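Long-range contacts in bifunctional endo-1,4-beta-xylanase A (Neocallimastix patriciarum, PDB 2C1F), which hydrolyses internal beta-1,4-xylosidic linkages in xylan, as a glycoside hydrolase of family 11: residues D17-E22 and S38-K43; S93-Y98 and L198-W203; A44-A49 and G207-T212; E22-N27 and N54-R59. All coordinates share one frame; numbering follows the deposited sequence.

How the contacts relate
All four contacts belong to the two-sheet sandwich of family 11. Contacts 2 and 4 lie in the larger sheet. Contact 3 lies in the smaller one, and contact 1 joins turns at one end of both. The centres of contacts 2, 3 and 4 are each about 10 Å from the other two, while contact 1 is about 15 Å from each. Contacts 1 and 4 share Glu-22, and contacts 1 and 3 share strand 42-47. Between the sheets, Ala-44 CB lies 3.6 Å from Ala-57 CB, and Ala-200 CB 3.9 Å from Ala-209 CB. The outer face of contacts 2 and 4 probably lines the xylan cleft, as in related xylanases. Cadmium sits at contact 1.

Contact 1: residues D17-E22 and S38-K43; sequences DGFSYE and SGATFK. With CD (cadmium ion), chain B.
Phe-19 and Ala-40 meet where two turns of the family 11 beta-sandwich come together. Asp-17 lies in the turn that leads into strand 19-25 of the larger sheet. Residues 38-41 form a type II' turn that leads into strand 42-47 of the smaller sheet. The contact therefore ties the two sheets together at one end.

The tight part is apolar. Ala-40 CB sits over one face of the Phe-19 ring, 3.6 Å from the ring centroid, in a CH-pi contact. It is shifted toward the rim, and its closest ring atom is Phe-19 CG at 3.4 Å. The Phe-19 ring is turned beside its own backbone N (chi1 -70°), which brings its face over Ala-40. The backbone of Gly-39 adds to the packing, with Gly-39 C 3.5 Å from Phe-19 CD2. Gly-39 has a positive phi of 69°, as suits the second position of a type II' turn. The Arg-59 guanidinium ties the two segments together, with hydrogen bonds to the carbonyls of Phe-19, Ser-20 and Thr-41.

The solvent side is looser and polar. Ser-38 only borders Asp-17 there. Its carbonyl O closes the turn by accepting from both Thr-41 N and Thr-41 OG1, the latter at 2.8 Å. The Asp-17 carboxylate grips a cadmium ion unequally, through OD1 at 2.6 Å and OD2 at 2.1 Å. Gly-39 N donates to Asp-17 OD2 at 3.2 Å, almost straight (167°), and meets the anti lone pair, the one turned away from OD1.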
loop_
_atom_site.group_PDB
_atom_site.type_symbol
_atom_site.label_atom_id
_atom_site.label_comp_id
_atom_site.label_asym_id
_atom_site.label_seq_id
_atom_site.Cartn_x
_atom_site.Cartn_y
_atom_site.Cartn_z
ATOM N N ASP A 17 -1.528 19.206 -2.654
ATOM C CA ASP A 17 -1.181 19.176 -4.081
ATOM C C ASP A 17 -1.928 18.070 -4.865
ATOM O O ASP A 17 -1.420 17.540 -5.849
ATOM C CB ASP A 17 0.349 19.077 -4.258
ATOM C CG ASP A 17 1.070 20.341 -3.828
ATOM O OD1 ASP A 17 0.404 21.366 -3.568
ATOM O OD2 ASP A 17 2.311 20.342 -3.761
ATOM N N GLY A 18 -3.149 17.761 -4.440
ATOM C CA GLY A 18 -3.999 16.796 -5.127
ATOM C C GLY A 18 -3.759 15.346 -4.763
ATOM O O GLY A 18 -4.394 14.459 -5.319
ATOM N N PHE A 19 -2.855 15.100 -3.814
ATOM C CA PHE A 19 -2.506 13.748 -3.414
ATOM C C PHE A 19 -2.821 13.545 -1.941
ATOM O O PHE A 19 -2.558 14.410 -1.117
ATOM C CB PHE A 19 -1.030 13.489 -3.699
ATOM C CG PHE A 19 -0.708 13.398 -5.167
ATOM C CD1 PHE A 19 -0.940 12.222 -5.869
ATOM C CD2 PHE A 19 -0.188 14.492 -5.852
ATOM C CE1 PHE A 19 -0.646 12.138 -7.218
ATOM C CE2 PHE A 19 0.108 14.411 -7.199
ATOM C CZ PHE A 19 -0.125 13.244 -7.884
ATOM N N SER A 20 -3.407 12.406 -1.611
ATOM C CA SER A 20 -3.738 12.106 -0.229
ATOM C C SER A 20 -2.460 11.965 0.570
ATOM O O SER A 20 -1.401 11.667 0.009
ATOM C CB SER A 20 -4.499 10.780 -0.144
ATOM O OG SER A 20 -3.666 9.716 -0.599
ATOM N N TYR A 21 -2.563 12.166 1.878
ATOM C CA TYR A 21 -1.578 11.610 2.798
ATOM C C TYR A 21 -2.279 10.959 3.995
ATOM O O TYR A 21 -3.362 11.360 4.397
ATOM C CB TYR A 21 -0.568 12.671 3.256
ATOM C CG TYR A 21 -1.152 13.772 4.104
ATOM C CD1 TYR A 21 -1.244 13.633 5.488
ATOM C CD2 TYR A 21 -1.597 14.961 3.538
ATOM C CE1 TYR A 21 -1.772 14.633 6.274
ATOM C CE2 TYR A 21 -2.110 15.982 4.328
ATOM C CZ TYR A 21 -2.200 15.808 5.695
ATOM O OH TYR A 21 -2.725 16.801 6.505
ATOM N N GLU A 22 -1.645 9.938 4.542
ATOM C CA GLU A 22 -2.095 9.324 5.768
ATOM C C GLU A 22 -0.901 8.748 6.518
ATOM O O GLU A 22 -0.013 8.136 5.919
ATOM C CB GLU A 22 -3.116 8.204 5.509
ATOM C CG GLU A 22 -3.433 7.437 6.811
ATOM C CD GLU A 22 -4.757 6.710 6.802
ATOM O OE1 GLU A 22 -4.986 5.880 5.890
ATOM O OE2 GLU A 22 -5.554 6.954 7.731
ATOM N N SER A 38 6.681 18.261 -2.262
ATOM C CA SER A 38 5.783 18.664 -3.343
ATOM C C SER A 38 5.118 17.471 -3.992
ATOM O O SER A 38 5.677 16.353 -4.030
ATOM C CB SER A 38 6.533 19.434 -4.425
ATOM O OG SER A 38 7.669 18.692 -4.831
ATOM N N GLY A 39 3.918 17.708 -4.508
ATOM C CA GLY A 39 3.207 16.681 -5.245
ATOM C C GLY A 39 2.788 15.580 -4.306
ATOM O O GLY A 39 2.140 15.853 -3.297
ATOM N N ALA A 40 3.173 14.344 -4.632
ATOM C CA ALA A 40 2.838 13.176 -3.806
ATOM C C ALA A 40 4.021 12.704 -2.975
ATOM O O ALA A 40 3.925 11.676 -2.311
ATOM C CB ALA A 40 2.341 12.028 -4.682
ATOM N N THR A 41 5.127 13.439 -3.003
ATOM C CA THR A 41 6.344 12.983 -2.355
ATOM C C THR A 41 6.238 13.128 -0.834
ATOM O O THR A 41 5.478 13.958 -0.326
ATOM C CB THR A 41 7.615 13.704 -2.870
ATOM O OG1 THR A 41 7.588 15.086 -2.510
ATOM C CG2 THR A 41 7.769 13.546 -4.381
ATOM N N PHE A 42 6.992 12.289 -0.124
ATOM C CA PHE A 42 7.031 12.333 1.334
ATOM C C PHE A 42 8.213 11.576 1.897
ATOM O O PHE A 42 8.786 10.708 1.233
ATOM C CB PHE A 42 5.737 11.766 1.941
ATOM C CG PHE A 42 5.513 10.299 1.661
ATOM C CD1 PHE A 42 5.734 9.343 2.652
ATOM C CD2 PHE A 42 5.077 9.875 0.411
ATOM C CE1 PHE A 42 5.530 7.985 2.405
ATOM C CE2 PHE A 42 4.853 8.513 0.151
ATOM C CZ PHE A 42 5.076 7.565 1.148
ATOM N N LYS A 43 8.569 11.907 3.133
ATOM C CA LYS A 43 9.531 11.105 3.903
ATOM C C LYS A 43 8.811 10.602 5.133
ATOM O O LYS A 43 8.157 11.368 5.821
ATOM C CB LYS A 43 10.746 11.934 4.329
ATOM C CG LYS A 43 11.740 11.164 5.171
ATOM C CD LYS A 43 12.995 11.996 5.445
ATOM C CE LYS A 43 14.136 11.114 5.929
ATOM N NZ LYS A 43 15.379 11.911 6.305
HETATM CD CD CD B . 2.744 22.422 -3.479
#

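Contact 2: residues S93-Y98 and L198-W203; sequences SRLCVY and LNAEGW
Cys-96 and Asn-199 form a hydrogen-bonded antiparallel pair. Asn-199 N reaches Cys-96 O at 2.7 Å, and Cys-96 N reaches Asn-199 O at 2.9 Å. Arg-94 and Glu-201 are paired in the same way. Asn-199 CG lies opposite the backbone N (chi1 175°), and this sets the amide between Cys-96 SG and the Glu-201 carboxylate. ND2 donates to Glu-201 OE1 at 2.8 Å, in the plane of the amide, and also makes a weak but straight bond to Cys-96 SG at 3.7 Å. Asn-199 OD1 accepts from Arg-58. A leucine in place of Asn-199 would probably leave Arg-58 NE and Glu-201 OE1 without these mates.

Glu-201 OE2 lies over the centre of the Arg-94 guanidinium, 3.9 Å from CZ. No N-H points at it, so only the charges attract. These strands are neighbours in the larger sheet of the family 11 jelly roll, and this face probably belongs to its substrate cleft. Tyr-98 CB is 3.5 Å from Asn-199 CB, and its hydroxyl bonds to Glu-113.

The other face turns toward the smaller sheet and is mostly apolar; Ser-93 OG, also on it, bonds to Gln-85 and Tyr-83. Leu-95 CD1 touches Ala-200 CB at 4.3 Å, and Leu-198 CD1 comes within 3.6 Å of Cys-96 O.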
loop_
_atom_site.group_PDB
_atom_site.type_symbol
_atom_site.label_atom_id
_atom_site.label_comp_id
_atom_site.label_asym_id
_atom_site.label_seq_id
_atom_site.Cartn_x
_atom_site.Cartn_y
_atom_site.Cartn_z
ATOM N N SER A 93 8.761 -4.994 7.447
ATOM C CA SER A 93 8.247 -3.815 6.770
ATOM C C SER A 93 8.195 -4.094 5.280
ATOM O O SER A 93 8.808 -5.058 4.780
ATOM C CB SER A 93 9.091 -2.553 7.070
ATOM O OG SER A 93 10.420 -2.675 6.595
ATOM N N ARG A 94 7.435 -3.258 4.581
ATOM C CA ARG A 94 7.307 -3.339 3.145
ATOM C C ARG A 94 7.071 -1.964 2.527
ATOM O O ARG A 94 6.612 -1.040 3.191
ATOM C CB ARG A 94 6.157 -4.255 2.770
ATOM C CG ARG A 94 4.809 -3.659 3.065
ATOM C CD ARG A 94 3.703 -4.636 2.786
ATOM N NE ARG A 94 3.535 -5.542 3.904
ATOM C CZ ARG A 94 2.434 -6.239 4.154
ATOM N NH1 ARG A 94 1.359 -6.153 3.358
ATOM N NH2 ARG A 94 2.409 -7.021 5.220
ATOM N N LEU A 95 7.413 -1.862 1.250
ATOM C CA LEU A 95 7.108 -0.709 0.427
ATOM C C LEU A 95 6.273 -1.240 -0.739
ATOM O O LEU A 95 6.691 -2.162 -1.450
ATOM C CB LEU A 95 8.399 -0.073 -0.094
ATOM C CG LEU A 95 8.243 1.203 -0.934
ATOM C CD1 LEU A 95 7.821 2.376 -0.071
ATOM C CD2 LEU A 95 9.569 1.507 -1.623
ATOM N N CYS A 96 5.086 -0.679 -0.931
ATOM C CA CYS A 96 4.193 -1.221 -1.932
ATOM C C CYS A 96 3.208 -0.210 -2.466
ATOM O O CYS A 96 2.932 0.807 -1.837
ATOM C CB CYS A 96 3.442 -2.424 -1.354
ATOM S SG CYS A 96 2.440 -2.035 0.074
ATOM N N VAL A 97 2.671 -0.518 -3.636
ATOM C CA VAL A 97 1.480 0.158 -4.117
ATOM C C VAL A 97 0.318 -0.447 -3.363
ATOM O O VAL A 97 0.294 -1.649 -3.107
ATOM C CB VAL A 97 1.298 0.015 -5.644
ATOM C CG1 VAL A 97 0.142 0.886 -6.140
ATOM C CG2 VAL A 97 2.588 0.378 -6.357
ATOM N N TYR A 98 -0.646 0.390 -3.016
ATOM C CA TYR A 98 -1.683 0.029 -2.075
ATOM C C TYR A 98 -3.003 0.693 -2.448
ATOM O O TYR A 98 -3.038 1.823 -2.945
ATOM C CB TYR A 98 -1.269 0.471 -0.674
ATOM C CG TYR A 98 -2.319 0.250 0.389
ATOM C CD1 TYR A 98 -2.402 -0.957 1.065
ATOM C CD2 TYR A 98 -3.234 1.243 0.712
ATOM C CE1 TYR A 98 -3.368 -1.166 2.035
ATOM C CE2 TYR A 98 -4.201 1.042 1.686
ATOM C CZ TYR A 98 -4.254 -0.158 2.354
ATOM O OH TYR A 98 -5.209 -0.383 3.342
ATOM N N LEU A 198 1.218 4.843 -2.787
ATOM C CA LEU A 198 2.471 4.210 -2.388
ATOM C C LEU A 198 2.500 4.222 -0.860
ATOM O O LEU A 198 2.308 5.262 -0.228
ATOM C CB LEU A 198 3.690 4.914 -2.968
ATOM C CG LEU A 198 5.007 4.171 -2.783
ATOM C CD1 LEU A 198 5.086 2.925 -3.709
ATOM C CD2 LEU A 198 6.158 5.114 -3.038
ATOM N N ASN A 199 2.799 3.058 -0.295
ATOM C CA ASN A 199 2.600 2.777 1.109
ATOM C C ASN A 199 3.862 2.163 1.747
ATOM O O ASN A 199 4.457 1.225 1.210
ATOM C CB ASN A 199 1.382 1.838 1.219
ATOM C CG ASN A 199 1.115 1.362 2.632
ATOM O OD1 ASN A 199 0.823 2.154 3.533
ATOM N ND2 ASN A 199 1.184 0.052 2.829
ATOM N N ALA A 200 4.278 2.733 2.873
ATOM C CA ALA A 200 5.299 2.131 3.730
ATOM C C ALA A 200 4.654 1.716 5.054
ATOM O O ALA A 200 3.988 2.519 5.703
ATOM C CB ALA A 200 6.441 3.107 3.980
ATOM N N GLU A 201 4.900 0.463 5.440
ATOM C CA GLU A 201 4.240 -0.218 6.542
ATOM C C GLU A 201 5.283 -0.925 7.399
ATOM O O GLU A 201 6.207 -1.544 6.868
ATOM C CB GLU A 201 3.324 -1.286 5.949
ATOM C CG GLU A 201 2.009 -1.437 6.586
ATOM C CD GLU A 201 1.099 -2.385 5.791
ATOM O OE1 GLU A 201 0.731 -2.046 4.631
ATOM O OE2 GLU A 201 0.741 -3.457 6.354
ATOM N N GLY A 202 5.124 -0.859 8.717
ATOM C CA GLY A 202 6.060 -1.499 9.628
ATOM C C GLY A 202 5.325 -2.237 10.718
ATOM O O GLY A 202 4.377 -1.694 11.293
ATOM N N TRP A 203 5.777 -3.466 10.997
ATOM C CA TRP A 203 5.318 -4.255 12.130
ATOM C C TRP A 203 6.509 -4.613 13.010
ATOM O O TRP A 203 7.444 -5.263 12.547
ATOM C CB TRP A 203 4.646 -5.528 11.631
ATOM C CG TRP A 203 4.254 -6.500 12.701
ATOM C CD1 TRP A 203 4.924 -7.630 13.068
ATOM C CD2 TRP A 203 3.089 -6.439 13.531
ATOM N NE1 TRP A 203 4.262 -8.259 14.084
ATOM C CE2 TRP A 203 3.126 -7.559 14.381
ATOM C CE3 TRP A 203 2.017 -5.540 13.636
ATOM C CZ2 TRP A 203 2.136 -7.814 15.324
ATOM C CZ3 TRP A 203 1.039 -5.786 14.568
ATOM C CH2 TRP A 203 1.103 -6.919 15.407
#

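Contact 3: residues A44-A49 and G207-T212; sequences AEWNAA and GVADVT
Ala-44 to Trp-46 and Gly-207 to Ala-209 are antiparallel neighbours in the smaller sheet of the family 11 sandwich. Two hydrogen-bonded pairs hold them. Ala-44 N donates to Ala-209 O at 2.8 Å, and Ala-209 N donates back to Ala-44 O. Trp-46 and Gly-207 exchange a second such pair of bonds. The bonds from Ala-44 N, Ala-209 N and Trp-46 N are close to straight, at 170° or a little over.

The main side-chain feature is Trp-46 folded over Gly-207. Its CG stands between the backbone N and the carbonyl carbon (chi1 68°), and this bends the indole across to the neighbouring strand. The ring lies with one face on the glycine backbone. Gly-207 N is 3.4 Å from Trp-46 CE2, and Gly-207 CA lies 3.8 Å from the centroid of the six-membered ring in a CH-pi contact. A CB on Gly-207 would clash with Trp-46 CZ2, so the lack of a side chain probably allows the ring to lie this close. Trp-46 CZ3 reaches on to Ala-209 CB at 4.3 Å. The indole also stacks with Phe-55 of the larger sheet, and NE1 makes a weak bond to Ser-205.

On the opposite face, Glu-45 and Val-208 run side by side, with Glu-45 CG 3.9 Å from Val-208 CG2. A water lies 2.9 Å from Asn-47 OD1 and 3.0 Å from Gly-207 O and can bridge them.

One face is thus buried against the second sheet and the other is partly exposed, as expected of the smaller sheet in the xylanase beta-jelly roll.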
loop_
_atom_site.group_PDB
_atom_site.type_symbol
_atom_site.label_atom_id
_atom_site.label_comp_id
_atom_site.label_asym_id
_atom_site.label_seq_id
_atom_site.Cartn_x
_atom_site.Cartn_y
_atom_site.Cartn_z
ATOM N N ALA A 44 8.917 9.310 5.391
ATOM C CA ALA A 44 8.278 8.696 6.539
ATOM C C ALA A 44 9.357 8.097 7.413
ATOM O O ALA A 44 10.310 7.509 6.907
ATOM C CB ALA A 44 7.329 7.626 6.092
ATOM N N GLU A 45 9.214 8.256 8.723
ATOM C CA GLU A 45 10.083 7.581 9.676
ATOM C C GLU A 45 9.242 6.929 10.750
ATOM O O GLU A 45 8.235 7.484 11.175
ATOM C CB GLU A 45 11.036 8.567 10.335
ATOM C CG GLU A 45 12.069 9.148 9.405
ATOM C CD GLU A 45 12.671 10.425 9.956
ATOM O OE1 GLU A 45 12.643 10.610 11.203
ATOM O OE2 GLU A 45 13.156 11.253 9.148
ATOM N N TRP A 46 9.671 5.750 11.193
ATOM C CA TRP A 46 8.997 5.066 12.279
ATOM C C TRP A 46 9.980 4.379 13.224
ATOM O O TRP A 46 11.016 3.863 12.801
ATOM C CB TRP A 46 7.945 4.096 11.738
ATOM C CG TRP A 46 8.472 2.905 10.989
ATOM C CD1 TRP A 46 8.617 1.627 11.472
ATOM C CD2 TRP A 46 8.894 2.864 9.622
ATOM N NE1 TRP A 46 9.116 0.803 10.493
ATOM C CE2 TRP A 46 9.302 1.535 9.348
ATOM C CE3 TRP A 46 8.979 3.820 8.603
ATOM C CZ2 TRP A 46 9.786 1.144 8.106
ATOM C CZ3 TRP A 46 9.450 3.428 7.369
ATOM C CH2 TRP A 46 9.854 2.096 7.128
ATOM N N ASN A 47 9.644 4.434 14.510
ATOM C CA ASN A 47 10.327 3.683 15.558
ATOM C C ASN A 47 9.273 2.902 16.336
ATOM O O ASN A 47 8.694 3.414 17.291
ATOM C CB ASN A 47 11.114 4.619 16.481
ATOM C CG ASN A 47 12.027 5.557 15.708
ATOM O OD1 ASN A 47 13.018 5.133 15.099
ATOM N ND2 ASN A 47 11.672 6.841 15.698
ATOM N N ALA A 48 8.998 1.681 15.880
ATOM C CA ALA A 48 7.944 0.851 16.473
ATOM C C ALA A 48 8.424 -0.581 16.703
ATOM O O ALA A 48 7.632 -1.523 16.613
ATOM C CB ALA A 48 6.690 0.860 15.593
ATOM N N ALA A 49 9.714 -0.734 17.012
ATOM C CA ALA A 49 10.297 -2.048 17.326
ATOM C C ALA A 49 9.929 -2.439 18.755
ATOM O O ALA A 49 10.787 -2.634 19.615
ATOM C CB ALA A 49 11.803 -2.033 17.130
ATOM N N GLY A 207 12.329 2.154 10.875
ATOM C CA GLY A 207 12.950 2.427 9.596
ATOM C C GLY A 207 12.664 3.791 9.018
ATOM O O GLY A 207 12.156 4.694 9.699
ATOM N N VAL A 208 12.984 3.928 7.739
ATOM C CA VAL A 208 12.752 5.177 7.015
ATOM C C VAL A 208 12.421 4.887 5.546
ATOM O O VAL A 208 12.929 3.947 4.945
ATOM C CB VAL A 208 13.965 6.168 7.182
ATOM C CG1 VAL A 208 15.257 5.511 6.800
ATOM C CG2 VAL A 208 13.772 7.439 6.366
ATOM N N ALA A 209 11.507 5.672 4.995
ATOM C CA ALA A 209 11.181 5.595 3.587
ATOM C C ALA A 209 11.136 7.033 3.107
ATOM O O ALA A 209 10.223 7.794 3.471
ATOM C CB ALA A 209 9.854 4.914 3.379
ATOM N N ASP A 210 12.150 7.410 2.339
ATOM C CA ASP A 210 12.261 8.749 1.796
ATOM C C ASP A 210 11.891 8.737 0.313
ATOM O O ASP A 210 12.710 8.396 -0.538
ATOM C CB ASP A 210 13.684 9.271 1.984
ATOM C CG ASP A 210 13.817 10.715 1.577
ATOM O OD1 ASP A 210 12.781 11.404 1.378
ATOM O OD2 ASP A 210 14.961 11.165 1.434
ATOM N N VAL A 211 10.646 9.104 0.021
ATOM C CA VAL A 211 10.102 8.979 -1.317
ATOM C C VAL A 211 10.284 10.303 -2.035
ATOM O O VAL A 211 9.496 11.244 -1.850
ATOM C CB VAL A 211 8.609 8.548 -1.277
ATOM C CG1 VAL A 211 8.030 8.393 -2.687
ATOM C CG2 VAL A 211 8.469 7.253 -0.487
ATOM N N THR A 212 11.345 10.381 -2.836
ATOM C CA THR A 212 11.721 11.628 -3.502
ATOM C C THR A 212 11.018 11.826 -4.851
ATOM O O THR A 212 10.992 12.930 -5.392
ATOM C CB THR A 212 13.248 11.709 -3.708
ATOM O OG1 THR A 212 13.699 10.579 -4.477
ATOM C CG2 THR A 212 13.977 11.756 -2.356
HETATM O O HOH W 1 13.463 5.460 12.234
#

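Contact 4: residues E22-N27 and N54-R59; sequences EIWLDN and NFLARR
Trp-24 meets Asn-54 at the edge of its indole. The Asn-54 amide stands almost square to the ring, with planes 89° apart, and ND2 comes within 3.5 Å of Trp-24 CH2. Over one face of the indole, toward the rim, lies Asp-26 N, itself bonded to Asn-54 O. Leu-56 CD2 touches Trp-24 CE3 at 3.6 Å.

Leu-56 also serves Arg-58: its CD1 sits over the centre of one guanidinium face. Glu-22 OE1 makes a long, weak salt bridge to Arg-58 NH1 at 3.6 Å, with the two planes steeply inclined. The stronger partner of Arg-58 is Asn-199 OD1, which takes NE.

On the buried face, the Phe-55 ring has Leu-25 CD1 at its edge, 4.1 Å from CD1 of the ring. Ile-23 CD1 reaches Phe-55 CE1 at 3.5 Å. An alanine at Phe-55 would probably open a gap beside Ile-23 and Leu-25 and leave Trp-46 without its stacking partner.

Backbone bonds such as Trp-24 N to Leu-56 O (2.9 Å) zip the strands together, antiparallel at 178°. In the larger sheet of the jelly roll, strand 11-16 flanks strand 19-25, and strand 192-202 flanks strand 54-62.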
loop_
_atom_site.group_PDB
_atom_site.type_symbol
_atom_site.label_atom_id
_atom_site.label_comp_id
_atom_site.label_asym_id
_atom_site.label_seq_id
_atom_site.Cartn_x
_atom_site.Cartn_y
_atom_site.Cartn_z
ATOM N N GLU A 22 -1.645 9.938 4.542
ATOM C CA GLU A 22 -2.095 9.324 5.768
ATOM C C GLU A 22 -0.901 8.748 6.518
ATOM O O GLU A 22 -0.013 8.136 5.919
ATOM C CB GLU A 22 -3.116 8.204 5.509
ATOM C CG GLU A 22 -3.433 7.437 6.811
ATOM C CD GLU A 22 -4.757 6.710 6.802
ATOM O OE1 GLU A 22 -4.986 5.880 5.890
ATOM O OE2 GLU A 22 -5.554 6.954 7.731
ATOM N N ILE A 23 -0.890 8.964 7.825
ATOM C CA ILE A 23 0.065 8.328 8.715
ATOM C C ILE A 23 -0.713 7.795 9.914
ATOM O O ILE A 23 -1.617 8.448 10.413
ATOM C CB ILE A 23 1.214 9.286 9.136
ATOM C CG1 ILE A 23 2.148 8.598 10.129
ATOM C CG2 ILE A 23 0.684 10.608 9.717
ATOM C CD1 ILE A 23 3.506 9.226 10.203
ATOM N N TRP A 24 -0.383 6.587 10.347
ATOM C CA TRP A 24 -1.101 5.959 11.447
ATOM C C TRP A 24 -0.157 5.105 12.266
ATOM O O TRP A 24 0.732 4.444 11.704
ATOM C CB TRP A 24 -2.261 5.123 10.899
ATOM C CG TRP A 24 -3.002 4.257 11.904
ATOM C CD1 TRP A 24 -4.107 4.600 12.621
ATOM C CD2 TRP A 24 -2.698 2.900 12.262
ATOM N NE1 TRP A 24 -4.510 3.546 13.411
ATOM C CE2 TRP A 24 -3.659 2.492 13.211
ATOM C CE3 TRP A 24 -1.691 2.003 11.892
ATOM C CZ2 TRP A 24 -3.652 1.216 13.783
ATOM C CZ3 TRP A 24 -1.685 0.741 12.453
ATOM C CH2 TRP A 24 -2.657 0.355 13.388
ATOM N N LEU A 25 -0.369 5.136 13.587
ATOM C CA LEU A 25 0.322 4.287 14.565
ATOM C C LEU A 25 -0.727 3.682 15.480
ATOM O O LEU A 25 -1.659 4.363 15.885
ATOM C CB LEU A 25 1.311 5.112 15.402
ATOM C CG LEU A 25 2.275 4.394 16.371
ATOM C CD1 LEU A 25 3.469 3.763 15.644
ATOM C CD2 LEU A 25 2.792 5.352 17.425
ATOM N N ASP A 26 -0.589 2.405 15.817
ATOM C CA ASP A 26 -1.516 1.784 16.751
ATOM C C ASP A 26 -1.261 2.331 18.156
ATOM O O ASP A 26 -0.316 3.098 18.360
ATOM C CB ASP A 26 -1.369 0.261 16.721
ATOM C CG ASP A 26 -2.627 -0.465 17.168
ATOM O OD1 ASP A 26 -3.550 0.167 17.732
ATOM O OD2 ASP A 26 -2.691 -1.693 16.971
ATOM N N ASN A 27 -2.105 1.944 19.117
ATOM C CA ASN A 27 -1.982 2.397 20.512
ATOM C C ASN A 27 -1.060 1.515 21.365
ATOM O O ASN A 27 -1.056 1.612 22.601
ATOM C CB ASN A 27 -3.372 2.528 21.174
ATOM C CG ASN A 27 -4.117 1.191 21.277
ATOM O OD1 ASN A 27 -3.561 0.122 21.008
ATOM N ND2 ASN A 27 -5.383 1.255 21.665
ATOM N N ASN A 54 3.071 -1.078 15.210
ATOM C CA ASN A 54 2.323 -1.133 13.969
ATOM C C ASN A 54 2.169 0.273 13.406
ATOM O O ASN A 54 1.519 1.131 14.003
ATOM C CB ASN A 54 0.952 -1.783 14.228
ATOM C CG ASN A 54 0.256 -2.251 12.955
ATOM O OD1 ASN A 54 0.791 -2.170 11.859
ATOM N ND2 ASN A 54 -0.954 -2.746 13.112
ATOM N N PHE A 55 2.777 0.494 12.250
ATOM C CA PHE A 55 2.908 1.816 11.669
ATOM C C PHE A 55 2.618 1.760 10.179
ATOM O O PHE A 55 2.958 0.758 9.509
ATOM C CB PHE A 55 4.339 2.325 11.876
ATOM C CG PHE A 55 4.635 3.612 11.169
ATOM C CD1 PHE A 55 4.381 4.828 11.785
ATOM C CD2 PHE A 55 5.165 3.612 9.885
ATOM C CE1 PHE A 55 4.658 6.028 11.131
ATOM C CE2 PHE A 55 5.451 4.815 9.213
ATOM C CZ PHE A 55 5.185 6.015 9.832
ATOM N N LEU A 56 2.032 2.842 9.660
ATOM C CA LEU A 56 1.902 3.028 8.218
ATOM C C LEU A 56 1.944 4.508 7.815
ATOM O O LEU A 56 1.542 5.388 8.569
ATOM C CB LEU A 56 0.626 2.348 7.699
ATOM C CG LEU A 56 -0.698 3.010 8.080
ATOM C CD1 LEU A 56 -1.178 4.048 7.045
ATOM C CD2 LEU A 56 -1.762 1.931 8.283
ATOM N N ALA A 57 2.486 4.753 6.628
ATOM C CA ALA A 57 2.522 6.079 6.009
ATOM C C ALA A 57 2.291 5.883 4.512
ATOM O O ALA A 57 2.921 5.021 3.900
ATOM C CB ALA A 57 3.863 6.757 6.247
ATOM N N ARG A 58 1.394 6.661 3.927
ATOM C CA ARG A 58 1.094 6.484 2.510
ATOM C C ARG A 58 0.583 7.756 1.870
ATOM O O ARG A 58 -0.050 8.590 2.525
ATOM C CB ARG A 58 0.071 5.351 2.309
ATOM C CG ARG A 58 -1.162 5.450 3.175
ATOM C CD ARG A 58 -2.182 4.344 2.867
ATOM N NE ARG A 58 -1.841 3.067 3.519
ATOM C CZ ARG A 58 -2.647 2.355 4.319
ATOM N NH1 ARG A 58 -3.889 2.739 4.583
ATOM N NH2 ARG A 58 -2.207 1.211 4.831
ATOM N N ARG A 59 0.855 7.883 0.579
ATOM C CA ARG A 59 0.290 8.956 -0.218
ATOM C C ARG A 59 -0.133 8.446 -1.590
ATOM O O ARG A 59 0.471 7.534 -2.139
ATOM C CB ARG A 59 1.296 10.079 -0.401
ATOM C CG ARG A 59 1.748 10.717 0.877
ATOM C CD ARG A 59 2.304 12.089 0.592
ATOM N NE ARG A 59 1.259 12.980 0.122
ATOM C CZ ARG A 59 1.449 14.241 -0.246
ATOM N NH1 ARG A 59 2.650 14.776 -0.198
ATOM N NH2 ARG A 59 0.424 14.969 -0.651
HETATM O O HOH W 2 2.153 0.851 17.445
#